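Local coordinates for protein KLLA0C04147p (Kluyveromyces lactis, PDB 5H2D) that binds ergosterol through its OSBP-related domain, the part of the longer protein present here, and probably transfers sterols between membranes, at residues D56-T61 against H148-A153; Q74-D79 against G184-T189; S108-T113 against P206-V211; S167-K172 against F178-L183. All coordinates share one frame; numbering follows the deposited sequence.

Contact 1: D56-T61 against H148-A153; sequences DMTRMT and HPPISA. With ERG (ergosterol), chain B; SO4 (sulfate ion), chain F.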
# COMPACT_ATOMS: atom_id res chain seq x y z
N ASP A 56 8.47 -13.83 -14.62
CA ASP A 56 8.00 -12.74 -13.79
C ASP A 56 6.47 -12.67 -13.84
O ASP A 56 5.83 -13.20 -14.75
CB ASP A 56 8.62 -11.44 -14.30
CG ASP A 56 8.30 -10.24 -13.45
OD1 ASP A 56 7.25 -9.62 -13.69
OD2 ASP A 56 9.11 -9.91 -12.56
N MET A 57 5.88 -12.03 -12.82
CA MET A 57 4.43 -11.86 -12.81
C MET A 57 3.94 -11.14 -14.06
O MET A 57 2.87 -11.47 -14.59
CB MET A 57 4.04 -11.08 -11.55
CG MET A 57 2.73 -10.34 -11.63
SD MET A 57 2.38 -9.61 -10.02
CE MET A 57 3.37 -8.10 -10.06
N THR A 58 4.71 -10.17 -14.55
CA THR A 58 4.25 -9.37 -15.69
C THR A 58 4.42 -10.09 -17.01
O THR A 58 3.69 -9.79 -17.97
CB THR A 58 4.99 -8.04 -15.75
OG1 THR A 58 6.38 -8.28 -15.97
CG2 THR A 58 4.79 -7.25 -14.47
N ARG A 59 5.37 -11.02 -17.11
CA ARG A 59 5.60 -11.77 -18.34
C ARG A 59 4.68 -12.97 -18.49
O ARG A 59 4.72 -13.63 -19.53
CB ARG A 59 7.06 -12.25 -18.41
CG ARG A 59 8.09 -11.14 -18.42
CD ARG A 59 8.36 -10.61 -19.82
NE ARG A 59 7.18 -10.00 -20.42
CZ ARG A 59 6.73 -8.78 -20.11
NH1 ARG A 59 7.35 -8.06 -19.18
NH2 ARG A 59 5.64 -8.31 -20.71
N MET A 60 3.86 -13.27 -17.49
CA MET A 60 2.97 -14.42 -17.55
C MET A 60 1.61 -14.03 -18.09
O MET A 60 1.11 -12.93 -17.82
CB MET A 60 2.80 -15.03 -16.17
CG MET A 60 4.01 -15.78 -15.65
SD MET A 60 3.64 -16.39 -14.00
CE MET A 60 5.19 -17.19 -13.58
N THR A 61 1.00 -14.94 -18.83
CA THR A 61 -0.41 -14.86 -19.18
C THR A 61 -1.18 -15.82 -18.29
O THR A 61 -0.84 -17.01 -18.21
CB THR A 61 -0.63 -15.18 -20.66
OG1 THR A 61 0.38 -16.09 -21.11
CG2 THR A 61 -0.59 -13.91 -21.48
N HIS A 148 8.65 -0.58 -17.72
CA HIS A 148 9.76 -1.52 -17.76
C HIS A 148 10.92 -0.96 -16.95
O HIS A 148 11.69 -0.16 -17.46
CB HIS A 148 10.21 -1.78 -19.21
CG HIS A 148 9.19 -2.47 -20.05
ND1 HIS A 148 8.60 -3.66 -19.69
CD2 HIS A 148 8.65 -2.14 -21.25
CE1 HIS A 148 7.75 -4.04 -20.63
NE2 HIS A 148 7.76 -3.13 -21.59
N PRO A 149 11.05 -1.35 -15.68
CA PRO A 149 10.18 -2.24 -14.92
C PRO A 149 8.99 -1.49 -14.36
O PRO A 149 8.98 -0.26 -14.40
CB PRO A 149 11.09 -2.73 -13.79
CG PRO A 149 11.97 -1.55 -13.53
CD PRO A 149 12.19 -0.88 -14.87
N PRO A 150 7.99 -2.21 -13.87
CA PRO A 150 6.81 -1.55 -13.28
C PRO A 150 7.17 -0.88 -11.96
O PRO A 150 7.64 -1.54 -11.02
CB PRO A 150 5.81 -2.70 -13.10
CG PRO A 150 6.69 -3.94 -12.98
CD PRO A 150 7.86 -3.68 -13.91
N ILE A 151 6.95 0.43 -11.89
CA ILE A 151 7.19 1.19 -10.67
C ILE A 151 6.06 2.19 -10.46
O ILE A 151 5.68 2.89 -11.40
CB ILE A 151 8.54 1.94 -10.71
CG1 ILE A 151 9.67 0.96 -10.97
CG2 ILE A 151 8.75 2.68 -9.40
CD1 ILE A 151 11.05 1.64 -11.07
N SER A 152 5.56 2.26 -9.22
CA SER A 152 4.55 3.23 -8.80
C SER A 152 5.19 4.17 -7.79
O SER A 152 5.97 3.74 -6.94
CB SER A 152 3.34 2.53 -8.16
OG SER A 152 2.98 1.35 -8.87
N ALA A 153 4.87 5.46 -7.88
CA ALA A 153 5.26 6.44 -6.87
C ALA A 153 4.01 6.88 -6.13
O ALA A 153 2.98 7.12 -6.76
CB ALA A 153 5.94 7.65 -7.50
C1 ERG B . 1.89 -6.47 -0.53
C2 ERG B . 1.68 -5.15 0.20
C3 ERG B . 2.43 -4.09 -0.56
C4 ERG B . 1.89 -3.99 -1.99
C5 ERG B . 1.87 -5.26 -2.66
C6 ERG B . 2.07 -5.31 -4.03
C7 ERG B . 1.99 -6.50 -4.77
C8 ERG B . 1.70 -7.71 -4.15
C9 ERG B . 1.71 -7.75 -2.72
C10 ERG B . 1.40 -6.42 -1.98
C11 ERG B . 0.91 -8.97 -2.10
C12 ERG B . 1.08 -10.27 -2.90
C13 ERG B . 0.70 -9.98 -4.37
C14 ERG B . 1.76 -8.97 -4.87
C15 ERG B . 1.49 -8.94 -6.36
C16 ERG B . 1.14 -10.42 -6.71
C17 ERG B . 1.01 -11.13 -5.33
C18 ERG B . -0.76 -9.49 -4.53
C19 ERG B . -0.14 -6.24 -2.00
C20 ERG B . -0.00 -12.29 -5.45
C21 ERG B . -0.28 -13.02 -4.14
C22 ERG B . 0.60 -13.27 -6.45
C23 ERG B . -0.05 -13.49 -7.78
C24 ERG B . 0.59 -14.46 -8.78
C25 ERG B . -0.53 -15.29 -9.43
C26 ERG B . -1.23 -16.09 -8.34
C27 ERG B . 0.02 -16.28 -10.47
C28 ERG B . 1.32 -13.60 -9.80
O1 ERG B . 2.31 -2.79 0.11
S SO4 F . 5.25 -4.28 -23.51
O1 SO4 F . 4.31 -4.70 -24.55
O2 SO4 F . 4.55 -3.49 -22.50
O3 SO4 F . 5.78 -5.47 -22.85
O4 SO4 F . 6.33 -3.50 -24.11
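Thr58 and Pro150 mark the nearest approach of the two backbones, with CA atoms 8.6 Å apart: a loop with an irregular helical bend at 57-59 passes the turn into strand 151-157. Pro149, preceded by a cis peptide, shapes that turn. Thr58 CG2 lies 4.1 Å from Pro150 CG, a light apolar touch. At chi1 63° Thr58 OG1 donates to Asp56 OD1 (2.8 Å), leaving CG2 directed at the proline. Asp56 OD1 also accepts Thr58 N (2.7 Å) from the opposite face of the carboxylate, closing an Asx turn, a role suited to aspartate. Arg59 NH1 approaches the imidazole edge of His148, near its plane, 4.3 Å from CE1 and too far to bond. His148 NE2 donates a nearly straight 2.9 Å bond to sulfate O4; Arg59 NH2 lies obliquely nearby, 3.6 Å from sulfate O3. The ion, probably from the crystallisation liquor, is also bonded by His147; its place is consistent with the phosphate-binding role of the EQVSHHPP signature in relatives. On the inner side Met57 turns its sulfur to the sterol, while its backbone N is bonded to Ser171 of strand 161-173 and Ile151 pairs with strand 138-146.

Contact 2: Q74-D79 against G184-T189; sequences QRVAED and GLWYLT. With ERG (ergosterol), chain B.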
# COMPACT_ATOMS: atom_id res chain seq x y z
N GLN A 74 -3.83 0.43 -6.53
CA GLN A 74 -4.80 0.33 -5.46
C GLN A 74 -4.36 -0.63 -4.37
O GLN A 74 -4.63 -0.39 -3.19
CB GLN A 74 -6.16 -0.07 -6.06
CG GLN A 74 -6.71 1.05 -6.96
CD GLN A 74 -7.83 0.59 -7.86
OE1 GLN A 74 -7.84 -0.54 -8.32
NE2 GLN A 74 -8.77 1.50 -8.14
N ARG A 75 -3.63 -1.71 -4.72
CA ARG A 75 -3.07 -2.56 -3.67
C ARG A 75 -2.14 -1.77 -2.77
O ARG A 75 -2.09 -2.00 -1.56
CB ARG A 75 -2.32 -3.75 -4.27
CG ARG A 75 -3.21 -4.72 -5.02
CD ARG A 75 -4.39 -5.22 -4.19
NE ARG A 75 -3.96 -6.05 -3.07
CZ ARG A 75 -3.82 -7.38 -3.12
NH1 ARG A 75 -4.11 -8.04 -4.24
NH2 ARG A 75 -3.42 -8.03 -2.04
N VAL A 76 -1.36 -0.84 -3.35
CA VAL A 76 -0.48 -0.01 -2.53
C VAL A 76 -1.29 0.92 -1.63
O VAL A 76 -0.88 1.19 -0.49
CB VAL A 76 0.50 0.76 -3.43
CG1 VAL A 76 1.28 1.77 -2.62
CG2 VAL A 76 1.45 -0.23 -4.13
N ALA A 77 -2.45 1.39 -2.09
CA ALA A 77 -3.31 2.20 -1.22
C ALA A 77 -3.84 1.41 -0.03
O ALA A 77 -4.23 2.02 0.97
CB ALA A 77 -4.48 2.77 -2.02
N GLU A 78 -3.87 0.07 -0.10
CA GLU A 78 -4.28 -0.70 1.06
C GLU A 78 -3.30 -0.59 2.22
O GLU A 78 -3.63 -1.06 3.32
CB GLU A 78 -4.51 -2.17 0.65
CG GLU A 78 -5.69 -2.31 -0.34
CD GLU A 78 -6.04 -3.75 -0.70
OE1 GLU A 78 -6.29 -4.58 0.22
OE2 GLU A 78 -6.11 -4.06 -1.91
N ASP A 79 -2.13 0.02 2.02
CA ASP A 79 -1.27 0.41 3.14
C ASP A 79 -2.05 1.23 4.16
O ASP A 79 -1.71 1.25 5.35
CB ASP A 79 -0.08 1.27 2.70
CG ASP A 79 1.00 0.51 1.97
OD1 ASP A 79 1.03 -0.74 1.99
OD2 ASP A 79 1.84 1.23 1.36
N GLY A 184 11.59 -0.63 -3.06
CA GLY A 184 11.58 0.79 -2.81
C GLY A 184 11.60 1.15 -1.32
O GLY A 184 11.18 0.39 -0.45
N LEU A 185 12.08 2.36 -1.03
CA LEU A 185 12.09 2.88 0.32
C LEU A 185 10.80 3.65 0.61
O LEU A 185 10.27 4.36 -0.25
CB LEU A 185 13.29 3.79 0.53
CG LEU A 185 13.63 4.26 1.94
CD1 LEU A 185 13.94 3.07 2.85
CD2 LEU A 185 14.82 5.22 1.89
N TRP A 186 10.29 3.49 1.83
CA TRP A 186 9.07 4.15 2.27
C TRP A 186 9.38 5.18 3.35
O TRP A 186 10.24 4.96 4.21
CB TRP A 186 8.07 3.10 2.77
CG TRP A 186 7.69 2.26 1.60
CD1 TRP A 186 8.32 1.14 1.16
CD2 TRP A 186 6.66 2.54 0.65
NE1 TRP A 186 7.72 0.68 0.02
CE2 TRP A 186 6.69 1.53 -0.32
CE3 TRP A 186 5.68 3.54 0.55
CZ2 TRP A 186 5.80 1.48 -1.38
CZ3 TRP A 186 4.80 3.50 -0.52
CH2 TRP A 186 4.86 2.47 -1.46
N TYR A 187 8.68 6.31 3.29
CA TYR A 187 8.96 7.49 4.11
C TYR A 187 7.70 7.85 4.87
O TYR A 187 6.67 8.16 4.25
CB TYR A 187 9.37 8.68 3.24
CG TYR A 187 10.68 8.58 2.50
CD1 TYR A 187 10.81 7.75 1.38
CD2 TYR A 187 11.78 9.34 2.88
CE1 TYR A 187 12.01 7.67 0.68
CE2 TYR A 187 12.98 9.27 2.19
CZ TYR A 187 13.10 8.44 1.09
OH TYR A 187 14.29 8.37 0.39
N LEU A 188 7.77 7.87 6.19
CA LEU A 188 6.61 8.16 7.01
C LEU A 188 6.97 9.31 7.94
O LEU A 188 7.90 9.20 8.74
CB LEU A 188 6.17 6.91 7.78
CG LEU A 188 4.70 6.89 8.22
CD1 LEU A 188 4.23 5.46 8.44
CD2 LEU A 188 4.52 7.70 9.50
N THR A 189 6.28 10.44 7.77
CA THR A 189 6.54 11.66 8.52
C THR A 189 5.45 11.84 9.56
O THR A 189 4.26 11.77 9.23
CB THR A 189 6.58 12.88 7.59
OG1 THR A 189 7.63 12.72 6.63
CG2 THR A 189 6.83 14.15 8.40
C1 ERG B . 1.89 -6.47 -0.53
C2 ERG B . 1.68 -5.15 0.20
C3 ERG B . 2.43 -4.09 -0.56
C4 ERG B . 1.89 -3.99 -1.99
C5 ERG B . 1.87 -5.26 -2.66
C6 ERG B . 2.07 -5.31 -4.03
C7 ERG B . 1.99 -6.50 -4.77
C8 ERG B . 1.70 -7.71 -4.15
C9 ERG B . 1.71 -7.75 -2.72
C10 ERG B . 1.40 -6.42 -1.98
C11 ERG B . 0.91 -8.97 -2.10
C12 ERG B . 1.08 -10.27 -2.90
C13 ERG B . 0.70 -9.98 -4.37
C14 ERG B . 1.76 -8.97 -4.87
C15 ERG B . 1.49 -8.94 -6.36
C16 ERG B . 1.14 -10.42 -6.71
C17 ERG B . 1.01 -11.13 -5.33
C18 ERG B . -0.76 -9.49 -4.53
C19 ERG B . -0.14 -6.24 -2.00
C20 ERG B . -0.00 -12.29 -5.45
C21 ERG B . -0.28 -13.02 -4.14
C22 ERG B . 0.60 -13.27 -6.45
C23 ERG B . -0.05 -13.49 -7.78
C24 ERG B . 0.59 -14.46 -8.78
C25 ERG B . -0.53 -15.29 -9.43
C26 ERG B . -1.23 -16.09 -8.34
C27 ERG B . 0.02 -16.28 -10.47
C28 ERG B . 1.32 -13.60 -9.80
O1 ERG B . 2.31 -2.79 0.11
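The indole of Trp186 receives the carboxylate of Asp79 over one face, OD2 standing 4.2 Å from CZ3, while Val76 comes in obliquely at the far end of the six-membered ring. Carboxylate and indole planes are 86° apart. The Trp186 ring also meets Phe163, their planes inclined at about 35°. Val76 CG1 reaches Trp186 CH2 at 3.8 Å; with chi1 172° this methyl lies anti to the backbone N and projects from helix 72-77 at the indole. A beta-branched valine gives a short, stiff apolar group here, and the long flat tryptophan spans the gap from strand 178-190, where Trp186 CA is still 11.0 Å from Asp79 CA.

Arg75 faces the sterol, not the strand. Arg75 NE forms a salt bridge with Glu78 OE2 at 3.2 Å, and NH1 has a second acid, Glu68. Thus held, the guanidinium lies by the angular methyls of ergosterol, Arg75 NH1 being 3.7 Å from sterol C18.

A carboxylate above an indole would on its own be electrostatically poor. Lys205 probably offsets this, since it forms a salt bridge with Asp79 OD2, a cation-pi contact with Trp186 and a hydrogen bond to ergosterol. Asp79 OD1 lies 3.1 Å from sterol O1, so the pocket's hydroxyl end is a small charged site among apolar groups, suited to recognising one polar atom on an apolar ligand.

Contact 3: S108-T113 against P206-V211; sequences SSYAST and PNNQVV. With ERG (ergosterol), chain B.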
# COMPACT_ATOMS: atom_id res chain seq x y z
N SER A 108 0.18 -3.76 9.79
CA SER A 108 -1.27 -3.88 9.72
C SER A 108 -1.79 -4.13 8.31
O SER A 108 -2.94 -4.55 8.16
CB SER A 108 -1.91 -2.61 10.28
OG SER A 108 -1.67 -1.48 9.44
N SER A 109 -1.01 -3.84 7.28
CA SER A 109 -1.50 -3.94 5.91
C SER A 109 -1.32 -5.32 5.29
O SER A 109 -1.61 -5.49 4.10
CB SER A 109 -0.83 -2.89 5.04
OG SER A 109 0.54 -2.80 5.35
N TYR A 110 -0.91 -6.32 6.07
CA TYR A 110 -0.71 -7.64 5.49
C TYR A 110 -1.88 -8.59 5.69
O TYR A 110 -2.03 -9.55 4.92
CB TYR A 110 0.63 -8.24 5.99
CG TYR A 110 1.68 -7.44 5.29
CD1 TYR A 110 1.98 -7.69 3.96
CD2 TYR A 110 2.24 -6.32 5.89
CE1 TYR A 110 2.85 -6.90 3.27
CE2 TYR A 110 3.11 -5.51 5.20
CZ TYR A 110 3.41 -5.81 3.88
OH TYR A 110 4.25 -4.99 3.18
N ALA A 111 -2.79 -8.31 6.63
CA ALA A 111 -3.96 -9.16 6.77
C ALA A 111 -4.77 -9.20 5.48
O ALA A 111 -5.33 -10.24 5.12
CB ALA A 111 -4.85 -8.67 7.91
N SER A 112 -4.84 -8.07 4.77
CA SER A 112 -5.65 -7.99 3.56
C SER A 112 -5.09 -8.81 2.41
O SER A 112 -5.79 -8.99 1.42
CB SER A 112 -5.77 -6.53 3.11
OG SER A 112 -4.49 -5.99 2.83
N THR A 113 -3.86 -9.32 2.52
CA THR A 113 -3.29 -10.11 1.42
C THR A 113 -3.75 -11.57 1.45
O THR A 113 -3.67 -12.25 0.42
CB THR A 113 -1.75 -10.06 1.44
OG1 THR A 113 -1.22 -10.73 2.59
CG2 THR A 113 -1.25 -8.62 1.43
N PRO A 206 8.25 -5.98 3.86
CA PRO A 206 8.68 -7.38 3.84
C PRO A 206 8.42 -8.03 2.49
O PRO A 206 7.70 -7.51 1.64
CB PRO A 206 7.82 -8.01 4.94
CG PRO A 206 6.55 -7.19 4.91
CD PRO A 206 7.04 -5.78 4.68
N ASN A 207 9.05 -9.18 2.29
CA ASN A 207 8.78 -9.99 1.11
C ASN A 207 7.44 -10.72 1.24
O ASN A 207 6.92 -10.93 2.34
CB ASN A 207 9.88 -11.03 0.92
CG ASN A 207 11.25 -10.42 0.98
OD1 ASN A 207 11.51 -9.42 0.33
ND2 ASN A 207 12.12 -11.01 1.80
N ASN A 208 6.89 -11.12 0.10
CA ASN A 208 5.74 -12.02 0.09
C ASN A 208 6.06 -13.20 -0.81
O ASN A 208 6.91 -13.13 -1.69
CB ASN A 208 4.45 -11.34 -0.42
CG ASN A 208 4.59 -9.85 -0.56
OD1 ASN A 208 4.85 -9.35 -1.65
ND2 ASN A 208 4.40 -9.12 0.55
N GLN A 209 5.35 -14.30 -0.59
CA GLN A 209 5.49 -15.43 -1.49
C GLN A 209 4.17 -16.18 -1.54
O GLN A 209 3.39 -16.16 -0.59
CB GLN A 209 6.63 -16.36 -1.07
CG GLN A 209 6.43 -16.94 0.32
CD GLN A 209 7.56 -17.86 0.75
OE1 GLN A 209 8.38 -18.28 -0.07
NE2 GLN A 209 7.60 -18.18 2.03
N VAL A 210 3.94 -16.85 -2.66
CA VAL A 210 2.85 -17.81 -2.77
C VAL A 210 3.48 -19.19 -2.61
O VAL A 210 4.36 -19.56 -3.38
CB VAL A 210 2.09 -17.69 -4.10
CG1 VAL A 210 1.03 -18.77 -4.19
CG2 VAL A 210 1.44 -16.31 -4.22
N VAL A 211 3.06 -19.91 -1.56
CA VAL A 211 3.51 -21.28 -1.33
C VAL A 211 2.31 -22.21 -1.36
O VAL A 211 1.18 -21.78 -1.60
CB VAL A 211 4.28 -21.39 0.01
CG1 VAL A 211 5.56 -20.57 -0.04
CG2 VAL A 211 3.42 -20.95 1.17
C1 ERG B . 1.89 -6.47 -0.53
C2 ERG B . 1.68 -5.15 0.20
C3 ERG B . 2.43 -4.09 -0.56
C4 ERG B . 1.89 -3.99 -1.99
C5 ERG B . 1.87 -5.26 -2.66
C6 ERG B . 2.07 -5.31 -4.03
C7 ERG B . 1.99 -6.50 -4.77
C8 ERG B . 1.70 -7.71 -4.15
C9 ERG B . 1.71 -7.75 -2.72
C10 ERG B . 1.40 -6.42 -1.98
C11 ERG B . 0.91 -8.97 -2.10
C12 ERG B . 1.08 -10.27 -2.90
C13 ERG B . 0.70 -9.98 -4.37
C14 ERG B . 1.76 -8.97 -4.87
C15 ERG B . 1.49 -8.94 -6.36
C16 ERG B . 1.14 -10.42 -6.71
C17 ERG B . 1.01 -11.13 -5.33
C18 ERG B . -0.76 -9.49 -4.53
C19 ERG B . -0.14 -6.24 -2.00
C20 ERG B . -0.00 -12.29 -5.45
C21 ERG B . -0.28 -13.02 -4.14
C22 ERG B . 0.60 -13.27 -6.45
C23 ERG B . -0.05 -13.49 -7.78
C24 ERG B . 0.59 -14.46 -8.78
C25 ERG B . -0.53 -15.29 -9.43
C26 ERG B . -1.23 -16.09 -8.34
C27 ERG B . 0.02 -16.28 -10.47
C28 ERG B . 1.32 -13.60 -9.80
O1 ERG B . 2.31 -2.79 0.11
O HOH W 1 5.24 -6.28 0.88
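Tyr110, just ahead of the 3-10 turn 111-113, points its ring at the entry to strand 207-211, where Pro206 precedes the first strand residue. The turn is closed at Tyr110 O, which accepts both Thr113 N at 3.0 Å and Thr113 OG1 at 2.7 Å; a threonine can supply that second donor while its methyl turns to the sterol. Across the contact, Tyr110 and Pro206 approach from opposite directions. Pro206 CG lies 3.6 Å from Tyr110 CZ and CD 3.3 Å from Tyr110 OH, the phenol end resting on the pyrrolidine flank. The Tyr110 ring also borders sterol C2, obliquely.

Strand 207-211 belongs to the antiparallel barrel of the OSBP-related domain, which wraps the sterol, and alternate side chains reach ergosterol: Asn208 through OD1, Val210 through CG2. The Asn208 amide plane is 32° from the Tyr110 ring, with ND2 3.8 Å from CE1. Its strained first torsion, -10°, goes with a tight polar setting: a donor at OD1, His182, and an acceptor at ND2, Asn222, settle which way round the amide sits. Water 1 joins the two sides, 2.8 Å from Tyr110 OH, donating to Pro206 O at 2.9 Å and accepting from Asn208 ND2 at 3.0 Å.

Contact 4: S167-K172 against F178-L183; sequences SFVDSK and FDFKHL. With ERG (ergosterol), chain B.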
# COMPACT_ATOMS: atom_id res chain seq x y z
N SER A 167 6.88 1.93 -5.04
CA SER A 167 6.51 0.53 -5.17
C SER A 167 7.24 -0.07 -6.37
O SER A 167 6.94 0.27 -7.52
CB SER A 167 5.01 0.37 -5.32
OG SER A 167 4.69 -1.00 -5.44
N PHE A 168 8.21 -0.93 -6.10
CA PHE A 168 9.05 -1.56 -7.11
C PHE A 168 9.04 -3.04 -6.73
O PHE A 168 9.83 -3.47 -5.90
CB PHE A 168 10.45 -0.94 -7.08
CG PHE A 168 11.37 -1.42 -8.17
CD1 PHE A 168 11.07 -2.53 -8.95
CD2 PHE A 168 12.57 -0.77 -8.39
CE1 PHE A 168 11.95 -2.97 -9.93
CE2 PHE A 168 13.44 -1.19 -9.38
CZ PHE A 168 13.13 -2.29 -10.14
N VAL A 169 8.09 -3.79 -7.30
CA VAL A 169 7.90 -5.19 -6.95
C VAL A 169 8.66 -6.04 -7.96
O VAL A 169 8.37 -5.99 -9.16
CB VAL A 169 6.41 -5.57 -6.92
CG1 VAL A 169 6.25 -7.03 -6.55
CG2 VAL A 169 5.65 -4.68 -5.92
N ASP A 170 9.62 -6.82 -7.46
CA ASP A 170 10.44 -7.72 -8.27
C ASP A 170 10.00 -9.14 -7.95
O ASP A 170 10.15 -9.59 -6.80
CB ASP A 170 11.91 -7.49 -7.93
CG ASP A 170 12.85 -7.92 -9.03
OD1 ASP A 170 12.46 -7.88 -10.22
OD2 ASP A 170 14.00 -8.27 -8.69
N SER A 171 9.46 -9.85 -8.93
CA SER A 171 8.83 -11.15 -8.70
C SER A 171 9.49 -12.25 -9.52
O SER A 171 10.10 -12.00 -10.57
CB SER A 171 7.33 -11.11 -9.02
OG SER A 171 7.12 -10.96 -10.42
N LYS A 172 9.31 -13.48 -9.06
CA LYS A 172 9.95 -14.62 -9.70
C LYS A 172 9.28 -15.91 -9.26
O LYS A 172 9.19 -16.18 -8.06
CB LYS A 172 11.44 -14.67 -9.36
CG LYS A 172 12.16 -15.89 -9.92
CD LYS A 172 12.20 -15.85 -11.43
CE LYS A 172 13.60 -16.19 -11.94
NZ LYS A 172 14.61 -15.23 -11.42
N PHE A 178 6.30 -18.67 -5.57
CA PHE A 178 6.27 -17.39 -6.28
C PHE A 178 6.69 -16.32 -5.28
O PHE A 178 6.00 -16.12 -4.28
CB PHE A 178 4.88 -17.11 -6.86
CG PHE A 178 4.89 -16.40 -8.19
CD1 PHE A 178 5.80 -15.39 -8.47
CD2 PHE A 178 3.96 -16.73 -9.16
CE1 PHE A 178 5.77 -14.73 -9.70
CE2 PHE A 178 3.92 -16.08 -10.37
CZ PHE A 178 4.84 -15.08 -10.65
N ASP A 179 7.82 -15.67 -5.54
CA ASP A 179 8.45 -14.77 -4.59
C ASP A 179 8.30 -13.33 -5.05
O ASP A 179 8.41 -13.04 -6.25
CB ASP A 179 9.95 -15.09 -4.44
CG ASP A 179 10.57 -14.43 -3.22
OD1 ASP A 179 10.01 -14.56 -2.11
OD2 ASP A 179 11.62 -13.76 -3.36
N PHE A 180 8.08 -12.42 -4.10
CA PHE A 180 7.88 -11.00 -4.36
C PHE A 180 8.75 -10.19 -3.41
O PHE A 180 8.62 -10.31 -2.19
CB PHE A 180 6.41 -10.62 -4.21
CG PHE A 180 5.53 -11.40 -5.13
CD1 PHE A 180 5.05 -12.65 -4.76
CD2 PHE A 180 5.24 -10.91 -6.39
CE1 PHE A 180 4.28 -13.40 -5.65
CE2 PHE A 180 4.47 -11.64 -7.27
CZ PHE A 180 3.99 -12.88 -6.91
N LYS A 181 9.62 -9.36 -3.98
CA LYS A 181 10.45 -8.47 -3.19
C LYS A 181 10.07 -7.03 -3.50
O LYS A 181 9.76 -6.69 -4.65
CB LYS A 181 11.95 -8.71 -3.46
CG LYS A 181 12.38 -10.12 -3.08
CD LYS A 181 13.89 -10.29 -3.11
CE LYS A 181 14.34 -11.41 -2.17
NZ LYS A 181 13.77 -12.74 -2.52
N HIS A 182 10.07 -6.20 -2.47
CA HIS A 182 9.65 -4.80 -2.55
C HIS A 182 10.88 -3.94 -2.35
O HIS A 182 11.38 -3.79 -1.23
CB HIS A 182 8.56 -4.53 -1.50
CG HIS A 182 7.36 -5.39 -1.72
ND1 HIS A 182 6.18 -4.91 -2.24
CD2 HIS A 182 7.18 -6.73 -1.56
CE1 HIS A 182 5.32 -5.91 -2.37
NE2 HIS A 182 5.91 -7.02 -1.97
N LEU A 183 11.38 -3.38 -3.45
CA LEU A 183 12.71 -2.79 -3.46
C LEU A 183 12.74 -1.31 -3.08
O LEU A 183 13.82 -0.78 -2.81
CB LEU A 183 13.33 -2.97 -4.86
CG LEU A 183 13.44 -4.41 -5.35
CD1 LEU A 183 14.14 -4.50 -6.70
CD2 LEU A 183 14.14 -5.28 -4.32
C1 ERG B . 1.89 -6.47 -0.53
C2 ERG B . 1.68 -5.15 0.20
C3 ERG B . 2.43 -4.09 -0.56
C4 ERG B . 1.89 -3.99 -1.99
C5 ERG B . 1.87 -5.26 -2.66
C6 ERG B . 2.07 -5.31 -4.03
C7 ERG B . 1.99 -6.50 -4.77
C8 ERG B . 1.70 -7.71 -4.15
C9 ERG B . 1.71 -7.75 -2.72
C10 ERG B . 1.40 -6.42 -1.98
C11 ERG B . 0.91 -8.97 -2.10
C12 ERG B . 1.08 -10.27 -2.90
C13 ERG B . 0.70 -9.98 -4.37
C14 ERG B . 1.76 -8.97 -4.87
C15 ERG B . 1.49 -8.94 -6.36
C16 ERG B . 1.14 -10.42 -6.71
C17 ERG B . 1.01 -11.13 -5.33
C18 ERG B . -0.76 -9.49 -4.53
C19 ERG B . -0.14 -6.24 -2.00
C20 ERG B . -0.00 -12.29 -5.45
C21 ERG B . -0.28 -13.02 -4.14
C22 ERG B . 0.60 -13.27 -6.45
C23 ERG B . -0.05 -13.49 -7.78
C24 ERG B . 0.59 -14.46 -8.78
C25 ERG B . -0.53 -15.29 -9.43
C26 ERG B . -1.23 -16.09 -8.34
C27 ERG B . 0.02 -16.28 -10.47
C28 ERG B . 1.32 -13.60 -9.80
O1 ERG B . 2.31 -2.79 0.11
O HOH W 2 5.60 -1.93 -2.65
O HOH W 3 11.65 -12.18 -6.53
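Asp170 and Lys181 exchange two backbone hydrogen bonds, Asp170 N to Lys181 O at 2.8 Å and Lys181 N to Asp170 O at 2.9 Å. Lys172 and Asp179 form the next such antiparallel pair, its Lys172 N bond more bent (144°), and Leu183 N adds a nearly straight bond to Phe168 O. Together they zip the hairpin of strands 161-173 and 178-190.

The side chains then divide by face. Asp170, Lys172, Asp179 and Lys181 lie on the outer one, charged residues that suit a solvent-facing surface. Lys181 meets Asp179 OD2 in a salt bridge of doubtful modelled length, while Asp179 OD1 is bonded by Tyr223. At the end of the ladder, away from the turn, Leu183 CD1 sits 4.1 Å above the Phe168 ring centre in a CH-pi contact.

The inner face carries Val169, Ser171, Phe180 and His182. Small Ser171 leaves room for the neighbouring ring, its CB 3.4 Å from Phe180 CD2, and Val169 CG2 flanks His182 ND1 at 3.7 Å. Phe180 turns a face to ergosterol C17; His182 offers its edge, CE1 being 3.5 Å from C5. Phe178 lies obliquely at the sterol's tail, CE2 3.6 Å from C28. Water 2 links His182 ND1 to Ser167 OG. The sterol thus meets mostly carbon, while the histidine's polar atoms are satisfied around it.

Overall arrangement
All four contacts reach ergosterol, but from different depths. Contacts 2 and 3 are buried, contact 4 is partly so, and contact 1 lies on the surface, where a proline-rich turn and an anion take the place of sterol and barrel interior. Contacts 2 and 4 share strand 178-190, and Val76 of the first touches Ser167 of the second. Contact 3 adds strand 207-211, the neighbour of 178-190 on the side away from 161-173. Contact 1 borders contact 4, Ser152 bonding Ser167. Chemistry changes accordingly: contact 2 gathers charges round the sterol hydroxyl, contact 3 combines tyrosine-proline packing with a bridging water, and contact 4, with much the largest buried area, rests on a backbone ladder.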